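Local coordinates for glutathione S-transferase, N-terminal domain protein (Pseudomonas putida, PDB 4NAX) that binds oxidized glutathione disulfide and, as a member of the glutathione transferase superfamily, probably has transferase activity, at residues Lys12-Leu26 and Leu43-Asp56. Numbering follows the deposited sequence.
Sequences KWPAKHPERLQLYSL and LAYEAHKVSFDNDD. With GDS (oxidized glutathione disulfide), chain C.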
loop_
_atom_site.group_PDB
_atom_site.type_symbol
_atom_site.label_atom_id
_atom_site.label_comp_id
_atom_site.label_asym_id
_atom_site.label_seq_id
_atom_site.Cartn_x
_atom_site.Cartn_y
_atom_site.Cartn_z
ATOM N N LYS A 12 4.319 -23.020 -16.080
ATOM C CA LYS A 12 5.707 -22.723 -15.798
ATOM C C LYS A 12 6.158 -23.225 -14.424
ATOM O O LYS A 12 7.309 -23.643 -14.267
ATOM C CB LYS A 12 5.953 -21.227 -15.990
ATOM C CG LYS A 12 7.395 -20.798 -15.856
ATOM C CD LYS A 12 7.538 -19.367 -16.333
ATOM C CE LYS A 12 8.955 -18.855 -16.180
ATOM N NZ LYS A 12 9.869 -19.453 -17.182
ATOM N N TRP A 13 5.249 -23.205 -13.450
ATOM C CA TRP A 13 5.494 -23.774 -12.129
ATOM C C TRP A 13 4.373 -24.758 -11.786
ATOM O O TRP A 13 3.419 -24.399 -11.118
ATOM C CB TRP A 13 5.553 -22.677 -11.084
ATOM C CG TRP A 13 6.719 -21.753 -11.216
ATOM C CD1 TRP A 13 7.970 -21.935 -10.727
ATOM C CD2 TRP A 13 6.735 -20.499 -11.898
ATOM N NE1 TRP A 13 8.770 -20.867 -11.056
ATOM C CE2 TRP A 13 8.029 -19.965 -11.765
ATOM C CE3 TRP A 13 5.774 -19.758 -12.576
ATOM C CZ2 TRP A 13 8.388 -18.746 -12.313
ATOM C CZ3 TRP A 13 6.123 -18.532 -13.088
ATOM C CH2 TRP A 13 7.426 -18.038 -12.962
ATOM N N PRO A 14 4.479 -26.011 -12.270
ATOM C CA PRO A 14 3.404 -26.960 -11.999
ATOM C C PRO A 14 3.195 -27.218 -10.513
ATOM O O PRO A 14 4.143 -27.223 -9.746
ATOM C CB PRO A 14 3.869 -28.241 -12.702
ATOM C CG PRO A 14 4.838 -27.794 -13.733
ATOM C CD PRO A 14 5.479 -26.545 -13.203
ATOM N N ALA A 15 1.948 -27.473 -10.141
ATOM C CA ALA A 15 1.600 -27.822 -8.790
ATOM C C ALA A 15 1.790 -29.325 -8.558
ATOM O O ALA A 15 1.119 -30.144 -9.186
ATOM C CB ALA A 15 0.156 -27.443 -8.515
ATOM N N LYS A 16 2.706 -29.681 -7.661
ATOM C CA LYS A 16 2.835 -31.048 -7.135
ATOM C C LYS A 16 1.699 -31.389 -6.177
ATOM O O LYS A 16 1.361 -32.566 -5.998
ATOM C CB LYS A 16 4.186 -31.236 -6.424
ATOM C CG LYS A 16 5.377 -30.950 -7.317
ATOM C CD LYS A 16 6.702 -31.373 -6.715
ATOM C CE LYS A 16 7.766 -31.468 -7.807
ATOM N NZ LYS A 16 7.642 -32.682 -8.663
ATOM N N HIS A 17 1.138 -30.344 -5.558
ATOM C CA HIS A 17 0.108 -30.478 -4.547
ATOM C C HIS A 17 -1.002 -29.503 -4.899
ATOM O O HIS A 17 -1.120 -28.435 -4.284
ATOM C CB HIS A 17 0.656 -30.145 -3.163
ATOM C CG HIS A 17 1.927 -30.859 -2.820
ATOM N ND1 HIS A 17 1.978 -32.203 -2.527
ATOM C CD2 HIS A 17 3.196 -30.404 -2.705
ATOM C CE1 HIS A 17 3.219 -32.547 -2.244
ATOM N NE2 HIS A 17 3.980 -31.474 -2.356
ATOM N N PRO A 18 -1.814 -29.855 -5.908
ATOM C CA PRO A 18 -2.805 -28.873 -6.395
ATOM C C PRO A 18 -3.950 -28.554 -5.430
ATOM O O PRO A 18 -4.684 -27.590 -5.654
ATOM C CB PRO A 18 -3.337 -29.518 -7.673
ATOM C CG PRO A 18 -3.074 -30.975 -7.490
ATOM C CD PRO A 18 -1.809 -31.087 -6.710
ATOM N N GLU A 19 -4.041 -29.291 -4.333
ATOM C CA GLU A 19 -4.984 -29.008 -3.261
ATOM C C GLU A 19 -4.467 -27.934 -2.295
ATOM O O GLU A 19 -5.191 -27.512 -1.399
ATOM C CB GLU A 19 -5.291 -30.300 -2.490
ATOM C CG GLU A 19 -4.212 -30.800 -1.511
ATOM C CD GLU A 19 -2.975 -31.495 -2.115
ATOM O OE1 GLU A 19 -2.167 -31.982 -1.296
ATOM O OE2 GLU A 19 -2.780 -31.558 -3.342
ATOM N N ARG A 20 -3.205 -27.522 -2.460
ATOM C CA ARG A 20 -2.582 -26.513 -1.596
ATOM C C ARG A 20 -2.487 -25.175 -2.276
ATOM O O ARG A 20 -2.234 -25.092 -3.467
ATOM C CB ARG A 20 -1.159 -26.930 -1.194
ATOM C CG ARG A 20 -1.136 -28.206 -0.378
ATOM C CD ARG A 20 0.261 -28.576 0.104
ATOM N NE ARG A 20 0.159 -29.870 0.750
ATOM C CZ ARG A 20 1.155 -30.709 0.987
ATOM N NH1 ARG A 20 2.394 -30.395 0.659
ATOM N NH2 ARG A 20 0.890 -31.883 1.567
ATOM N N LEU A 21 -2.606 -24.116 -1.470
ATOM C CA LEU A 21 -2.270 -22.769 -1.920
ATOM C C LEU A 21 -0.877 -22.774 -2.558
ATOM O O LEU A 21 0.084 -23.332 -2.000
ATOM C CB LEU A 21 -2.341 -21.813 -0.739
ATOM C CG LEU A 21 -2.062 -20.341 -1.068
ATOM C CD1 LEU A 21 -2.860 -19.444 -0.140
ATOM C CD2 LEU A 21 -0.582 -19.986 -0.974
ATOM N N GLN A 22 -0.792 -22.140 -3.722
ATOM C CA GLN A 22 0.436 -22.009 -4.492
ATOM C C GLN A 22 1.001 -20.615 -4.280
ATOM O O GLN A 22 0.301 -19.620 -4.458
ATOM C CB GLN A 22 0.158 -22.238 -5.988
ATOM C CG GLN A 22 -0.543 -23.561 -6.296
ATOM C CD GLN A 22 0.359 -24.759 -6.118
ATOM O OE1 GLN A 22 1.411 -24.855 -6.762
ATOM N NE2 GLN A 22 -0.034 -25.679 -5.265
ATOM N N LEU A 23 2.271 -20.562 -3.889
ATOM C CA LEU A 23 2.993 -19.318 -3.679
ATOM C C LEU A 23 4.076 -19.164 -4.730
ATOM O O LEU A 23 4.879 -20.071 -4.923
ATOM C CB LEU A 23 3.645 -19.302 -2.299
ATOM C CG LEU A 23 4.558 -18.128 -1.988
ATOM C CD1 LEU A 23 3.810 -16.797 -1.978
ATOM C CD2 LEU A 23 5.279 -18.346 -0.668
ATOM N N TYR A 24 4.105 -18.011 -5.397
ATOM C CA TYR A 24 5.103 -17.710 -6.433
ATOM C C TYR A 24 5.889 -16.516 -5.925
ATOM O O TYR A 24 5.363 -15.407 -5.860
ATOM C CB TYR A 24 4.430 -17.441 -7.778
ATOM C CG TYR A 24 3.404 -18.502 -8.154
ATOM C CD1 TYR A 24 3.764 -19.697 -8.782
ATOM C CD2 TYR A 24 2.066 -18.326 -7.836
ATOM C CE1 TYR A 24 2.807 -20.657 -9.098
ATOM C CE2 TYR A 24 1.110 -19.271 -8.170
ATOM C CZ TYR A 24 1.482 -20.444 -8.776
ATOM O OH TYR A 24 0.511 -21.366 -9.102
ATOM N N SER A 25 7.128 -16.741 -5.488
ATOM C CA SER A 25 7.806 -15.752 -4.696
ATOM C C SER A 25 9.323 -15.908 -4.763
ATOM O O SER A 25 9.855 -16.693 -5.548
ATOM C CB SER A 25 7.268 -15.818 -3.245
ATOM O OG SER A 25 7.669 -14.691 -2.463
ATOM N N LEU A 26 9.994 -15.123 -3.934
ATOM C CA LEU A 26 11.444 -15.067 -3.828
ATOM C C LEU A 26 11.721 -14.480 -2.439
ATOM O O LEU A 26 10.943 -13.625 -1.992
ATOM C CB LEU A 26 12.004 -14.175 -4.935
ATOM C CG LEU A 26 13.517 -14.170 -5.108
ATOM C CD1 LEU A 26 14.004 -15.528 -5.587
ATOM C CD2 LEU A 26 13.885 -13.070 -6.083
ATOM N N LEU A 43 -1.049 -22.794 7.431
ATOM C CA LEU A 43 -1.786 -23.186 6.241
ATOM C C LEU A 43 -0.841 -23.902 5.293
ATOM O O LEU A 43 0.246 -23.388 4.967
ATOM C CB LEU A 43 -2.379 -21.969 5.540
ATOM C CG LEU A 43 -3.176 -22.198 4.261
ATOM C CD1 LEU A 43 -4.447 -22.980 4.546
ATOM C CD2 LEU A 43 -3.537 -20.866 3.623
ATOM N N ALA A 44 -1.254 -25.075 4.827
ATOM C CA ALA A 44 -0.459 -25.794 3.831
ATOM C C ALA A 44 -0.235 -24.929 2.608
ATOM O O ALA A 44 -1.141 -24.259 2.151
ATOM C CB ALA A 44 -1.164 -27.082 3.434
ATOM N N TYR A 45 0.976 -24.955 2.062
ATOM C CA TYR A 45 1.253 -24.243 0.840
ATOM C C TYR A 45 2.408 -24.868 0.107
ATOM O O TYR A 45 3.227 -25.577 0.703
ATOM C CB TYR A 45 1.524 -22.766 1.103
ATOM C CG TYR A 45 2.829 -22.430 1.806
ATOM C CD1 TYR A 45 3.000 -22.642 3.165
ATOM C CD2 TYR A 45 3.863 -21.849 1.110
ATOM C CE1 TYR A 45 4.175 -22.300 3.821
ATOM C CE2 TYR A 45 5.038 -21.474 1.732
ATOM C CZ TYR A 45 5.209 -21.715 3.082
ATOM O OH TYR A 45 6.386 -21.297 3.663
ATOM N N GLU A 46 2.452 -24.597 -1.193
ATOM C CA GLU A 46 3.483 -25.089 -2.077
ATOM C C GLU A 46 4.200 -23.882 -2.658
ATOM O O GLU A 46 3.645 -23.117 -3.462
ATOM C CB GLU A 46 2.857 -25.934 -3.186
ATOM C CG GLU A 46 3.882 -26.537 -4.122
ATOM C CD GLU A 46 3.286 -27.425 -5.198
ATOM O OE1 GLU A 46 2.087 -27.768 -5.133
ATOM O OE2 GLU A 46 4.052 -27.795 -6.121
ATOM N N ALA A 47 5.444 -23.711 -2.232
ATOM C CA ALA A 47 6.256 -22.585 -2.648
ATOM C C ALA A 47 7.020 -22.848 -3.943
ATOM O O ALA A 47 7.581 -23.927 -4.164
ATOM C CB ALA A 47 7.231 -22.192 -1.539
ATOM N N HIS A 48 7.045 -21.825 -4.780
ATOM C CA HIS A 48 7.720 -21.849 -6.057
ATOM C C HIS A 48 8.628 -20.653 -6.188
ATOM O O HIS A 48 8.197 -19.512 -5.982
ATOM C CB HIS A 48 6.703 -21.802 -7.194
ATOM C CG HIS A 48 5.726 -22.934 -7.186
ATOM N ND1 HIS A 48 6.037 -24.210 -7.617
ATOM C CD2 HIS A 48 4.447 -22.985 -6.757
ATOM C CE1 HIS A 48 4.977 -24.982 -7.499
ATOM N NE2 HIS A 48 4.010 -24.271 -6.951
ATOM N N LYS A 49 9.881 -20.905 -6.545
ATOM C CA LYS A 49 10.836 -19.822 -6.746
ATOM C C LYS A 49 10.710 -19.161 -8.117
ATOM O O LYS A 49 10.811 -19.833 -9.157
ATOM C CB LYS A 49 12.252 -20.357 -6.585
ATOM C CG LYS A 49 13.302 -19.279 -6.760
ATOM C CD LYS A 49 14.704 -19.819 -6.538
ATOM C CE LYS A 49 15.715 -18.704 -6.625
ATOM N NZ LYS A 49 17.106 -19.228 -6.622
ATOM N N VAL A 50 10.487 -17.851 -8.097
ATOM C CA VAL A 50 10.436 -17.009 -9.275
ATOM C C VAL A 50 11.777 -16.280 -9.352
ATOM O O VAL A 50 12.043 -15.375 -8.567
ATOM C CB VAL A 50 9.270 -15.999 -9.176
ATOM C CG1 VAL A 50 9.234 -15.079 -10.383
ATOM C CG2 VAL A 50 7.953 -16.752 -9.057
ATOM N N SER A 51 12.648 -16.731 -10.254
ATOM C CA SER A 51 14.013 -16.215 -10.341
ATOM C C SER A 51 14.103 -14.969 -11.207
ATOM O O SER A 51 13.820 -15.017 -12.414
ATOM C CB SER A 51 14.945 -17.276 -10.915
ATOM O OG SER A 51 16.230 -16.727 -11.164
ATOM N N PHE A 52 14.525 -13.862 -10.604
ATOM C CA PHE A 52 14.750 -12.618 -11.356
ATOM C C PHE A 52 15.930 -12.751 -12.333
ATOM O O PHE A 52 15.952 -12.119 -13.391
ATOM C CB PHE A 52 15.004 -11.449 -10.403
ATOM C CG PHE A 52 13.828 -11.083 -9.524
ATOM C CD1 PHE A 52 12.551 -11.603 -9.742
ATOM C CD2 PHE A 52 14.014 -10.204 -8.467
ATOM C CE1 PHE A 52 11.499 -11.249 -8.920
ATOM C CE2 PHE A 52 12.957 -9.841 -7.648
ATOM C CZ PHE A 52 11.702 -10.360 -7.881
ATOM N N ASP A 53 16.895 -13.588 -11.976
ATOM C CA ASP A 53 18.043 -13.854 -12.854
ATOM C C ASP A 53 17.646 -14.398 -14.234
ATOM O O ASP A 53 18.320 -14.111 -15.241
ATOM C CB ASP A 53 19.018 -14.814 -12.163
ATOM C CG ASP A 53 19.770 -14.160 -11.013
ATOM O OD1 ASP A 53 19.828 -12.912 -10.962
ATOM O OD2 ASP A 53 20.323 -14.895 -10.169
ATOM N N ASN A 54 16.564 -15.179 -14.265
ATOM C CA ASN A 54 16.006 -15.713 -15.510
ATOM C C ASN A 54 14.853 -14.887 -16.091
ATOM O O ASN A 54 14.227 -15.323 -17.060
ATOM C CB ASN A 54 15.542 -17.168 -15.315
ATOM C CG ASN A 54 16.575 -18.181 -15.762
ATOM O OD1 ASN A 54 16.274 -19.083 -16.549
ATOM N ND2 ASN A 54 17.797 -18.044 -15.265
ATOM N N ASP A 55 14.599 -13.691 -15.540
ATOM C CA ASP A 55 13.463 -12.835 -15.953
ATOM C C ASP A 55 12.111 -13.553 -15.776
ATOM O O ASP A 55 11.185 -13.289 -16.534
ATOM C CB ASP A 55 13.608 -12.342 -17.425
ATOM C CG ASP A 55 14.684 -11.268 -17.620
ATOM O OD1 ASP A 55 15.169 -10.670 -16.640
ATOM O OD2 ASP A 55 15.048 -11.033 -18.798
ATOM N N ASP A 56 12.035 -14.461 -14.790
ATOM C CA ASP A 56 10.822 -15.288 -14.588
ATOM C C ASP A 56 9.605 -14.400 -14.334
ATOM O O ASP A 56 8.496 -14.721 -14.766
ATOM C CB ASP A 56 10.946 -16.251 -13.384
ATOM C CG ASP A 56 11.711 -17.520 -13.679
ATOM O OD1 ASP A 56 12.032 -17.821 -14.863
ATOM O OD2 ASP A 56 11.969 -18.234 -12.667
HETATM N N1 GDS C . 12.426 -2.576 -10.256
HETATM C CA1 GDS C . 12.976 -2.467 -8.906
HETATM C C1 GDS C . 13.882 -1.263 -8.785
HETATM O OE1 GDS C . 14.086 -0.799 -7.639
HETATM O OE2 GDS C . 14.407 -0.759 -9.803
HETATM C CB1 GDS C . 13.760 -3.743 -8.575
HETATM C CG1 GDS C . 14.038 -3.948 -7.080
HETATM C CD1 GDS C . 12.764 -4.183 -6.308
HETATM O O1 GDS C . 11.790 -4.672 -6.848
HETATM N N2 GDS C . 12.792 -3.806 -5.035
HETATM C CA2 GDS C . 11.687 -4.021 -4.123
HETATM C C2 GDS C . 11.122 -2.714 -3.636
HETATM O O2 GDS C . 11.856 -1.766 -3.380
HETATM C CB2 GDS C . 12.155 -4.842 -2.920
HETATM S SG2 GDS C . 12.584 -6.540 -3.284
HETATM N N3 GDS C . 9.804 -2.665 -3.456
HETATM C CA3 GDS C . 9.126 -1.462 -3.003
HETATM C C3 GDS C . 7.887 -1.718 -2.172
HETATM O OE3 GDS C . 7.036 -0.804 -2.153
HETATM O OE4 GDS C . 7.832 -2.766 -1.520
HETATM N N4 GDS C . 10.521 -6.930 -8.399
HETATM C CA4 GDS C . 10.664 -7.443 -9.744
HETATM C C4 GDS C . 10.867 -6.369 -10.777
HETATM O OE5 GDS C . 11.042 -6.710 -11.984
HETATM O OE6 GDS C . 10.900 -5.174 -10.385
HETATM C C5 GDS C . 9.709 -7.519 -7.531
HETATM O O5 GDS C . 9.027 -8.490 -7.841
HETATM C CA5 GDS C . 9.686 -6.970 -6.121
HETATM N N5 GDS C . 8.315 -6.927 -5.623
HETATM C CB5 GDS C . 10.550 -7.876 -5.242
HETATM S SG5 GDS C . 10.577 -7.439 -3.503
HETATM C CA6 GDS C . 4.193 -4.763 -4.054
HETATM C C6 GDS C . 3.911 -5.782 -2.992
HETATM O OE7 GDS C . 3.747 -6.975 -3.344
HETATM O OE8 GDS C . 3.845 -5.380 -1.806
HETATM N N6 GDS C . 3.615 -3.464 -3.657
HETATM C CB6 GDS C . 5.702 -4.633 -4.271
HETATM C CG6 GDS C . 6.306 -5.933 -4.814
HETATM C CD6 GDS C . 7.750 -5.788 -5.210
HETATM O O6 GDS C . 8.352 -4.713 -5.115
HETATM O O HOH W 1 11.756 -17.514 -17.293
HETATM O O HOH W 2 3.678 -28.119 -0.216
HETATM O O HOH W 3 -3.636 -24.589 1.225
#
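Glu46 meets Lys16, His17 and Gln22 where parallel strands 21-25 and 45-49, joined through helix 31-41, form a beta-alpha-beta unit of the thioredoxin-like domain. With CG anti to the backbone N (chi1 -178°) and the chain extended, its carboxylate reaches the loop leading into strand 21-25. Glu46 OE2 takes Lys16 N through its syn lone pair at 2.8 Å; Glu46 OE1 is gripped from opposite faces of the carboxylate plane, by His17 N at 2.8 Å and Gln22 NE2 at 3.0 Å. Cutting Glu46 back to an alanine would probably leave the backbone amides of Lys16 and His17 without this acceptor, and Gln22 NE2 with Arg20 O but no carboxylate partner. The Gln22 amide is further fixed by Arg20 O and by His48, whose NE2 donates to Gln22 OE1 at 2.7 Å, close to the imidazole plane. Trp13 CB sits over one face of this imidazole, while Tyr24 lies nearly parallel to it but slid aside. Further out, the indole NE1 of Trp13 bonds Lys49 O, and Phe62 of helix 60-65 packs on Trp13, Tyr24 and Val50. At the glutathione disulfide pocket, Leu26 CD2 sits over the centre of the Phe52 ring, whose CZ lies 3.3 Å from ligand O5.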